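Side-chain contacts in putative branched-chain amino acid aminotransferase IlvE (Streptococcus mutans, PDB 4DQN), which probably catalyses the pyridoxal-phosphate-dependent, reversible transfer of amino groups from leucine, isoleucine and valine to 2-oxoglutarate: residues H182-A186 and A187-G191; G315-T318 and H319-D323; V333-E337 and G338-K342. All coordinates share one frame; numbering follows the deposited sequence.

Overall arrangement
All three contacts are local, each within one unbroken piece of chain. Contact 1 is mostly buried. It is a turn that leads into helix 190-205, and it holds the predicted cofactor lysine, Lys188. Contacts 2 and 3 lie on the opposite side of the chain's centre from it, are partly buried, and are away from that site. Contact 2 is the N-terminal part of helix 316-329, with its N-cap. Contact 3 is a turn in the loop after that helix, leading into strand 340-342. The nearest atoms of contacts 2 and 3 are about 5 Å apart, without touching. Backbone bonding dominates contact 2, a proline–tryptophan CH-pi contact with a water bridge marks contact 3, and contact 1 combines one turn bond with small apolar contacts.

Contact 1 of 3, residues H182-A186 and A187-G191; sequences HGTGA and AKVGG
Thr184 and Ala187 close a type I beta turn just before helix 190-205. Ala187 N donates to Thr184 O at 3.0 Å, and the N-H points at the oxygen at 151°. The donor sits well above the carbonyl plane. Ala187 CB also rests on this oxygen, at 3.4 Å from Thr184 O. Outside the two segments, Asn192 ND2 is a second donor to Thr184 O, so this buried carbonyl is held from the turn and from the helix that follows.

The other touching pair is Thr184 and Val189. Their side chains cross at about a right angle. Val189 CG2 lies 3.7 Å from Thr184 OG1 and 3.8 Å from Thr184 CB. The torsions explain the meeting: each of the two groups that touch, OG1 (chi1 53°) and CG2, sits between its own backbone N and carbonyl carbon. Leu93 packs on both residues, and Ala195 of the second subunit packs on Thr184.

Between Ala187 and Val189 the chain makes an inverse gamma turn centred on Lys188, with a weak bond from Val189 N to Ala187 O at 2.9 Å. The CB of Lys188 points away from 182-186. Lys188 is the predicted attachment point of pyridoxal phosphate, but no cofactor is linked to it here; its NZ is hydrogen-bonded to Tyr193 OH.

Contact 2 of 3, residues G315-T318 and H319-D323; sequences GPVT and HKLYD
Val317 and Leu321 pack one turn apart on the inner side of an alpha helix, 316-329, at its N-terminal start. Gly315 holds the N-cap position. The two side chains lie side by side and point the same way, with Val317 CG1 4.1 Å from Leu321 CD1. Val317 CG1 lies opposite the backbone N (chi1 176°), which brings it alongside the leucine branch. Leu321 CG is also close to the backbone, 3.3 Å from Val317 O.

Thr318 belongs to the same buried side. Its OG1 bonds to Glu283 OE1, while Glu283 OE2 accepts from Val317 N. One carboxylate thus serves both a side chain and the start of the helix, where the helix dipole would probably favour its negative charge. Ile293 and Phe231 touch Thr318, which places this side of the helix against the mixed sheet.

The outer side is looser. Pro316 and Lys320 are exposed and meet mainly through the proline carbonyl. Lys320 N donates to Pro316 O at 3.0 Å, and the aliphatic chain then runs past the same oxygen, with Lys320 CG 3.5 Å from Pro316 O. With the chain bent at chi3 (43°), Lys320 NZ comes to 4.4 Å from Val317 CG2.

His319 is partly exposed. Its backbone N gives Gly315 O a sound bond of 3.0 Å. Its ND1 is weakly bonded to Val314 O, just before the segment. The ring approaches Gly315 O obliquely and adds a second weak bond, His319 ND1 to Gly315 O at 3.3 Å, with an N-H angle of only 131°.

Contact 3 of 3, residues V333-E337 and G338-K342; sequences VKAPE and GWIYK
Pro336 O is the polar focus of a type II beta turn, Pro336 to Trp339, that leads into strand 340-342. A water donates to Pro336 O at 2.8 Å and accepts from Ile340 N at 3.0 Å. The turn's own bond, Trp339 N to Pro336 O, is weak at 3.5 Å, so the water bridge supplements the closure. Gly338 takes the positive phi of the turn (83°), a value that favours glycine.

The turn folds the proline ring over the indole in a CH-pi contact. Pro336 CG stands 3.4 Å from the centroid of the six-membered ring of Trp339, 6° off the normal, while Pro336 CD lies over CE3. Chi1 of -78° puts Trp339 CG anti to the carbonyl carbon, and one face of the indole meets the proline ring. Arg78 adds a cation-pi contact to Trp339, and Phe77 and Tyr258 meet its ring.

Next to this pair, Ala335 reaches across to Ile340, which begins a strand that is outermost, within this chain, in the antiparallel sheet. Ile340 also touches Gln75 and Phe77 on the neighbouring strand. The packing is tight: Ala335 CB is 3.5 Å from Ile340 CG1.

Contact 1 of 3, residues H182-A186 and A187-G191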
ATOM      1  N   HIS A 182       8.621   3.491  10.984  1.00 38.23           N
ATOM      2  CA  HIS A 182       9.028   4.510  10.023  1.00 39.65           C
ATOM      3  C   HIS A 182       8.461   4.209   8.634  1.00 42.00           C
ATOM      4  O   HIS A 182       9.173   4.307   7.625  1.00 35.37           O
ATOM      5  CB  HIS A 182      10.553   4.601   9.955  1.00 39.52           C
ATOM      6  CG  HIS A 182      11.190   5.021  11.244  1.00 45.58           C
ATOM      7  ND1 HIS A 182      12.287   4.375  11.777  1.00 45.75           N
ATOM      8  CD2 HIS A 182      10.888   6.023  12.105  1.00 43.07           C
ATOM      9  CE1 HIS A 182      12.631   4.957  12.914  1.00 43.77           C
ATOM     10  NE2 HIS A 182      11.796   5.958  13.137  1.00 45.97           N
ATOM     11  N   GLY A 183       7.179   3.844   8.592  1.00 42.82           N
ATOM     12  CA  GLY A 183       6.499   3.523   7.346  1.00 39.19           C
ATOM     13  C   GLY A 183       5.617   4.674   6.895  1.00 45.62           C
ATOM     14  O   GLY A 183       6.003   5.845   7.021  1.00 42.05           O
ATOM     15  N   THR A 184       4.430   4.345   6.386  1.00 40.05           N
ATOM     16  CA  THR A 184       3.524   5.349   5.817  1.00 38.13           C
ATOM     17  C   THR A 184       2.299   5.610   6.692  1.00 35.85           C
ATOM     18  O   THR A 184       1.280   6.111   6.203  1.00 37.97           O
ATOM     19  CB  THR A 184       3.055   4.939   4.405  1.00 37.02           C
ATOM     20  OG1 THR A 184       2.495   3.614   4.441  1.00 34.51           O
ATOM     21  CG2 THR A 184       4.234   4.955   3.435  1.00 35.03           C
ATOM     22  N   GLY A 185       2.404   5.279   7.979  1.00 33.07           N
ATOM     23  CA  GLY A 185       1.272   5.360   8.894  1.00 36.78           C
ATOM     24  C   GLY A 185       0.620   6.729   9.040  1.00 40.75           C
ATOM     25  O   GLY A 185      -0.596   6.828   9.269  1.00 41.69           O
ATOM     26  N   ALA A 186       1.426   7.783   8.921  1.00 36.82           N
ATOM     27  CA  ALA A 186       0.936   9.158   9.093  1.00 39.61           C
ATOM     28  C   ALA A 186       0.462   9.744   7.757  1.00 42.63           C
ATOM     29  O   ALA A 186       0.155  10.943   7.651  1.00 43.65           O
ATOM     30  CB  ALA A 186       2.026  10.033   9.713  1.00 40.92           C
ATOM     31  N   ALA A 187       0.414   8.886   6.742  1.00 36.54           N
ATOM     32  CA  ALA A 187      -0.037   9.270   5.407  1.00 37.85           C
ATOM     33  C   ALA A 187      -1.304   8.487   5.058  1.00 37.84           C
ATOM     34  O   ALA A 187      -1.359   7.271   5.266  1.00 35.98           O
ATOM     35  CB  ALA A 187       1.079   8.992   4.377  1.00 35.12           C
ATOM     36  N   LYS A 188      -2.326   9.170   4.540  1.00 35.52           N
ATOM     37  CA  LYS A 188      -3.577   8.494   4.181  1.00 33.90           C
ATOM     38  C   LYS A 188      -3.422   7.776   2.840  1.00 33.67           C
ATOM     39  O   LYS A 188      -3.885   8.266   1.800  1.00 28.95           O
ATOM     40  CB  LYS A 188      -4.733   9.503   4.117  1.00 35.46           C
ATOM     41  CG  LYS A 188      -6.126   8.900   4.334  1.00 33.41           C
ATOM     42  CD  LYS A 188      -7.104  10.005   4.716  1.00 34.26           C
ATOM     43  CE  LYS A 188      -8.505   9.469   4.949  1.00 37.37           C
ATOM     44  NZ  LYS A 188      -8.559   8.507   6.090  1.00 39.00           N
ATOM     45  N   VAL A 189      -2.769   6.614   2.866  1.00 33.07           N
ATOM     46  CA  VAL A 189      -2.484   5.875   1.637  1.00 29.50           C
ATOM     47  C   VAL A 189      -3.032   4.452   1.704  1.00 30.59           C
ATOM     48  O   VAL A 189      -3.127   3.856   2.782  1.00 27.55           O
ATOM     49  CB  VAL A 189      -0.966   5.837   1.337  1.00 30.85           C
ATOM     50  CG1 VAL A 189      -0.435   7.237   1.184  1.00 32.44           C
ATOM     51  CG2 VAL A 189      -0.210   5.129   2.461  1.00 28.74           C
ATOM     52  N   GLY A 190      -3.384   3.911   0.544  1.00 30.16           N
ATOM     53  CA  GLY A 190      -3.941   2.570   0.463  1.00 27.76           C
ATOM     54  C   GLY A 190      -3.157   1.479   1.171  1.00 28.47           C
ATOM     55  O   GLY A 190      -3.751   0.520   1.689  1.00 30.42           O
ATOM     56  N   GLY A 191      -1.830   1.601   1.199  1.00 30.71           N
ATOM     57  CA  GLY A 191      -1.001   0.558   1.791  1.00 30.37           C
ATOM     58  C   GLY A 191      -1.349   0.267   3.249  1.00 34.45           C
ATOM     59  O   GLY A 191      -1.337  -0.891   3.686  1.00 31.77           O
TER

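Contact 2 of 3, residues G315-T318 and H319-D323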
ATOM      1  N   GLY A 315     -21.201   8.072  27.601  1.00 37.35           N
ATOM      2  CA  GLY A 315     -20.873   9.040  28.628  1.00 38.77           C
ATOM      3  C   GLY A 315     -21.263  10.464  28.292  1.00 38.14           C
ATOM      4  O   GLY A 315     -21.374  10.829  27.117  1.00 37.46           O
ATOM      5  N   PRO A 316     -21.466  11.279  29.335  1.00 40.18           N
ATOM      6  CA  PRO A 316     -21.868  12.683  29.246  1.00 36.24           C
ATOM      7  C   PRO A 316     -20.886  13.564  28.488  1.00 37.57           C
ATOM      8  O   PRO A 316     -21.334  14.444  27.748  1.00 35.55           O
ATOM      9  CB  PRO A 316     -21.926  13.124  30.721  1.00 37.31           C
ATOM     10  CG  PRO A 316     -21.148  12.077  31.484  1.00 38.65           C
ATOM     11  CD  PRO A 316     -21.429  10.812  30.733  1.00 36.37           C
ATOM     12  N   VAL A 317     -19.583  13.366  28.683  1.00 34.90           N
ATOM     13  CA  VAL A 317     -18.596  14.243  28.057  1.00 37.31           C
ATOM     14  C   VAL A 317     -18.541  13.947  26.562  1.00 35.35           C
ATOM     15  O   VAL A 317     -18.484  14.870  25.738  1.00 33.06           O
ATOM     16  CB  VAL A 317     -17.192  14.094  28.707  1.00 38.33           C
ATOM     17  CG1 VAL A 317     -16.151  14.945  27.968  1.00 36.78           C
ATOM     18  CG2 VAL A 317     -17.242  14.471  30.186  1.00 38.91           C
ATOM     19  N   THR A 318     -18.574  12.660  26.217  1.00 32.93           N
ATOM     20  CA  THR A 318     -18.663  12.247  24.816  1.00 32.49           C
ATOM     21  C   THR A 318     -19.904  12.877  24.178  1.00 32.30           C
ATOM     22  O   THR A 318     -19.832  13.453  23.094  1.00 29.64           O
ATOM     23  CB  THR A 318     -18.720  10.707  24.664  1.00 32.63           C
ATOM     24  OG1 THR A 318     -17.501  10.130  25.156  1.00 33.05           O
ATOM     25  CG2 THR A 318     -18.887  10.310  23.196  1.00 34.00           C
ATOM     26  N   HIS A 319     -21.037  12.783  24.867  1.00 33.10           N
ATOM     27  CA  HIS A 319     -22.276  13.382  24.368  1.00 33.95           C
ATOM     28  C   HIS A 319     -22.124  14.870  24.091  1.00 30.58           C
ATOM     29  O   HIS A 319     -22.588  15.370  23.067  1.00 32.90           O
ATOM     30  CB  HIS A 319     -23.405  13.180  25.380  1.00 36.88           C
ATOM     31  CG  HIS A 319     -24.305  12.027  25.067  1.00 36.79           C
ATOM     32  ND1 HIS A 319     -24.373  10.895  25.855  1.00 43.99           N
ATOM     33  CD2 HIS A 319     -25.199  11.842  24.068  1.00 38.97           C
ATOM     34  CE1 HIS A 319     -25.255  10.056  25.340  1.00 42.20           C
ATOM     35  NE2 HIS A 319     -25.769  10.605  24.254  1.00 43.92           N
ATOM     36  N   LYS A 320     -21.473  15.574  25.011  1.00 31.37           N
ATOM     37  CA  LYS A 320     -21.319  17.026  24.919  1.00 36.47           C
ATOM     38  C   LYS A 320     -20.423  17.429  23.759  1.00 33.53           C
ATOM     39  O   LYS A 320     -20.688  18.412  23.070  1.00 28.99           O
ATOM     40  CB  LYS A 320     -20.740  17.582  26.227  1.00 37.25           C
ATOM     41  CG  LYS A 320     -21.789  17.925  27.276  1.00 42.54           C
ATOM     42  CD  LYS A 320     -21.177  17.937  28.673  1.00 47.90           C
ATOM     43  CE  LYS A 320     -19.817  18.626  28.686  1.00 48.89           C
ATOM     44  NZ  LYS A 320     -19.079  18.414  29.981  1.00 51.57           N
ATOM     45  N   LEU A 321     -19.345  16.681  23.568  1.00 31.84           N
ATOM     46  CA  LEU A 321     -18.421  16.939  22.468  1.00 30.90           C
ATOM     47  C   LEU A 321     -19.086  16.641  21.134  1.00 28.97           C
ATOM     48  O   LEU A 321     -18.916  17.394  20.171  1.00 29.49           O
ATOM     49  CB  LEU A 321     -17.153  16.089  22.623  1.00 27.21           C
ATOM     50  CG  LEU A 321     -16.256  16.457  23.808  1.00 31.24           C
ATOM     51  CD1 LEU A 321     -15.189  15.383  24.047  1.00 33.62           C
ATOM     52  CD2 LEU A 321     -15.600  17.782  23.560  1.00 29.92           C
ATOM     53  N   TYR A 322     -19.829  15.536  21.078  1.00 29.81           N
ATOM     54  CA  TYR A 322     -20.543  15.146  19.859  1.00 30.37           C
ATOM     55  C   TYR A 322     -21.564  16.203  19.451  1.00 30.07           C
ATOM     56  O   TYR A 322     -21.606  16.626  18.287  1.00 28.20           O
ATOM     57  CB  TYR A 322     -21.245  13.799  20.054  1.00 30.18           C
ATOM     58  CG  TYR A 322     -22.029  13.306  18.839  1.00 35.20           C
ATOM     59  CD1 TYR A 322     -21.419  12.520  17.859  1.00 33.84           C
ATOM     60  CD2 TYR A 322     -23.382  13.615  18.679  1.00 33.04           C
ATOM     61  CE1 TYR A 322     -22.137  12.061  16.750  1.00 35.15           C
ATOM     62  CE2 TYR A 322     -24.102  13.168  17.577  1.00 34.74           C
ATOM     63  CZ  TYR A 322     -23.473  12.388  16.615  1.00 38.02           C
ATOM     64  OH  TYR A 322     -24.183  11.935  15.516  1.00 35.85           O
ATOM     65  N   ASP A 323     -22.396  16.618  20.408  1.00 30.79           N
ATOM     66  CA  ASP A 323     -23.411  17.641  20.151  1.00 30.35           C
ATOM     67  C   ASP A 323     -22.790  18.937  19.626  1.00 30.19           C
ATOM     68  O   ASP A 323     -23.286  19.531  18.660  1.00 31.92           O
ATOM     69  CB  ASP A 323     -24.240  17.916  21.420  1.00 32.50           C
ATOM     70  CG  ASP A 323     -25.188  16.779  21.750  1.00 36.25           C
ATOM     71  OD1 ASP A 323     -25.371  15.893  20.882  1.00 34.98           O
ATOM     72  OD2 ASP A 323     -25.767  16.772  22.861  1.00 37.14           O
TER

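Contact 3 of 3, residues V333-E337 and G338-K342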
ATOM      1  N   VAL A 333     -24.580  25.564  15.555  1.00 31.22           N
ATOM      2  CA  VAL A 333     -23.761  26.120  16.639  1.00 30.45           C
ATOM      3  C   VAL A 333     -22.697  27.046  16.044  1.00 31.04           C
ATOM      4  O   VAL A 333     -22.127  26.724  15.003  1.00 29.20           O
ATOM      5  CB  VAL A 333     -23.089  24.988  17.479  1.00 30.14           C
ATOM      6  CG1 VAL A 333     -22.118  25.555  18.503  1.00 27.74           C
ATOM      7  CG2 VAL A 333     -24.139  24.150  18.188  1.00 32.49           C
ATOM      8  N   LYS A 334     -22.435  28.199  16.672  1.00 30.86           N
ATOM      9  CA  LYS A 334     -21.430  29.132  16.137  1.00 30.72           C
ATOM     10  C   LYS A 334     -20.070  28.456  15.982  1.00 31.64           C
ATOM     11  O   LYS A 334     -19.593  27.779  16.903  1.00 29.54           O
ATOM     12  CB  LYS A 334     -21.256  30.358  17.032  1.00 32.00           C
ATOM     13  CG  LYS A 334     -20.522  31.509  16.335  1.00 34.09           C
ATOM     14  CD  LYS A 334     -19.842  32.438  17.339  1.00 37.21           C
ATOM     15  CE  LYS A 334     -19.687  33.852  16.804  1.00 36.96           C
ATOM     16  NZ  LYS A 334     -19.237  33.942  15.390  1.00 41.20           N
ATOM     17  N   ALA A 335     -19.438  28.661  14.828  1.00 30.96           N
ATOM     18  CA  ALA A 335     -18.185  27.970  14.506  1.00 30.16           C
ATOM     19  C   ALA A 335     -16.972  28.736  14.969  1.00 30.04           C
ATOM     20  O   ALA A 335     -17.017  29.963  15.086  1.00 32.35           O
ATOM     21  CB  ALA A 335     -18.084  27.759  13.011  1.00 30.97           C
ATOM     22  N   PRO A 336     -15.861  28.023  15.210  1.00 30.55           N
ATOM     23  CA  PRO A 336     -14.613  28.771  15.370  1.00 31.29           C
ATOM     24  C   PRO A 336     -14.307  29.503  14.070  1.00 31.65           C
ATOM     25  O   PRO A 336     -14.806  29.095  13.012  1.00 29.49           O
ATOM     26  CB  PRO A 336     -13.569  27.666  15.613  1.00 30.53           C
ATOM     27  CG  PRO A 336     -14.357  26.528  16.207  1.00 29.72           C
ATOM     28  CD  PRO A 336     -15.692  26.581  15.491  1.00 29.96           C
ATOM     29  N   GLU A 337     -13.513  30.568  14.144  1.00 31.62           N
ATOM     30  CA  GLU A 337     -13.098  31.307  12.954  1.00 36.41           C
ATOM     31  C   GLU A 337     -12.389  30.408  11.935  1.00 33.01           C
ATOM     32  O   GLU A 337     -11.526  29.612  12.300  1.00 34.30           O
ATOM     33  CB  GLU A 337     -12.157  32.441  13.361  1.00 39.22           C
ATOM     34  CG  GLU A 337     -12.033  33.551  12.339  1.00 44.49           C
ATOM     35  CD  GLU A 337     -13.252  34.454  12.324  1.00 60.55           C
ATOM     36  OE1 GLU A 337     -14.232  34.160  13.056  1.00 60.53           O
ATOM     37  OE2 GLU A 337     -13.230  35.463  11.583  1.00 65.68           O
ATOM     38  N   GLY A 338     -12.774  30.526  10.666  1.00 33.27           N
ATOM     39  CA  GLY A 338     -12.082  29.843   9.582  1.00 37.68           C
ATOM     40  C   GLY A 338     -12.453  28.392   9.328  1.00 34.20           C
ATOM     41  O   GLY A 338     -11.910  27.778   8.415  1.00 37.58           O
ATOM     42  N   TRP A 339     -13.360  27.829  10.126  1.00 31.11           N
ATOM     43  CA  TRP A 339     -13.719  26.415   9.987  1.00 31.85           C
ATOM     44  C   TRP A 339     -14.739  26.119   8.896  1.00 31.57           C
ATOM     45  O   TRP A 339     -14.663  25.086   8.225  1.00 33.06           O
ATOM     46  CB  TRP A 339     -14.259  25.851  11.303  1.00 32.01           C
ATOM     47  CG  TRP A 339     -13.206  25.533  12.318  1.00 31.16           C
ATOM     48  CD1 TRP A 339     -11.944  26.052  12.392  1.00 31.92           C
ATOM     49  CD2 TRP A 339     -13.335  24.629  13.417  1.00 29.13           C
ATOM     50  NE1 TRP A 339     -11.281  25.524  13.477  1.00 32.11           N
ATOM     51  CE2 TRP A 339     -12.115  24.648  14.123  1.00 32.84           C
ATOM     52  CE3 TRP A 339     -14.371  23.806  13.879  1.00 28.51           C
ATOM     53  CZ2 TRP A 339     -11.897  23.864  15.270  1.00 31.61           C
ATOM     54  CZ3 TRP A 339     -14.157  23.035  15.018  1.00 29.80           C
ATOM     55  CH2 TRP A 339     -12.927  23.073  15.700  1.00 27.63           C
ATOM     56  N   ILE A 340     -15.720  26.998   8.741  1.00 30.39           N
ATOM     57  CA  ILE A 340     -16.805  26.732   7.812  1.00 30.97           C
ATOM     58  C   ILE A 340     -16.538  27.363   6.451  1.00 31.48           C
ATOM     59  O   ILE A 340     -16.131  28.520   6.363  1.00 32.94           O
ATOM     60  CB  ILE A 340     -18.145  27.255   8.347  1.00 31.72           C
ATOM     61  CG1 ILE A 340     -18.434  26.686   9.741  1.00 30.59           C
ATOM     62  CG2 ILE A 340     -19.269  26.928   7.378  1.00 30.89           C
ATOM     63  CD1 ILE A 340     -18.406  25.150   9.848  1.00 30.66           C
ATOM     64  N   TYR A 341     -16.754  26.586   5.396  1.00 29.86           N
ATOM     65  CA  TYR A 341     -16.602  27.060   4.025  1.00 31.69           C
ATOM     66  C   TYR A 341     -17.925  26.851   3.302  1.00 33.80           C
ATOM     67  O   TYR A 341     -18.267  25.717   2.930  1.00 29.13           O
ATOM     68  CB  TYR A 341     -15.528  26.257   3.303  1.00 27.84           C
ATOM     69  CG  TYR A 341     -14.109  26.599   3.661  1.00 29.65           C
ATOM     70  CD1 TYR A 341     -13.598  26.317   4.922  1.00 28.30           C
ATOM     71  CD2 TYR A 341     -13.266  27.176   2.721  1.00 27.93           C
ATOM     72  CE1 TYR A 341     -12.296  26.613   5.234  1.00 28.18           C
ATOM     73  CE2 TYR A 341     -11.967  27.477   3.026  1.00 28.99           C
ATOM     74  CZ  TYR A 341     -11.484  27.198   4.282  1.00 30.04           C
ATOM     75  OH  TYR A 341     -10.171  27.501   4.582  1.00 31.68           O
ATOM     76  N   LYS A 342     -18.670  27.936   3.114  1.00 30.77           N
ATOM     77  CA  LYS A 342     -19.941  27.878   2.394  1.00 36.35           C
ATOM     78  C   LYS A 342     -19.680  27.506   0.946  1.00 34.10           C
ATOM     79  O   LYS A 342     -18.757  28.017   0.320  1.00 36.23           O
ATOM     80  CB  LYS A 342     -20.677  29.214   2.470  1.00 34.61           C
ATOM     81  CG  LYS A 342     -21.037  29.634   3.881  1.00 37.07           C
ATOM     82  CD  LYS A 342     -21.784  28.518   4.608  1.00 38.55           C
ATOM     83  CE  LYS A 342     -23.239  28.443   4.174  1.00 40.25           C
ATOM     84  NZ  LYS A 342     -24.044  27.694   5.180  1.00 41.94           N
TER
HETATM   85  O   HOH W   1     -16.064  29.320  10.548  1.00 33.94           O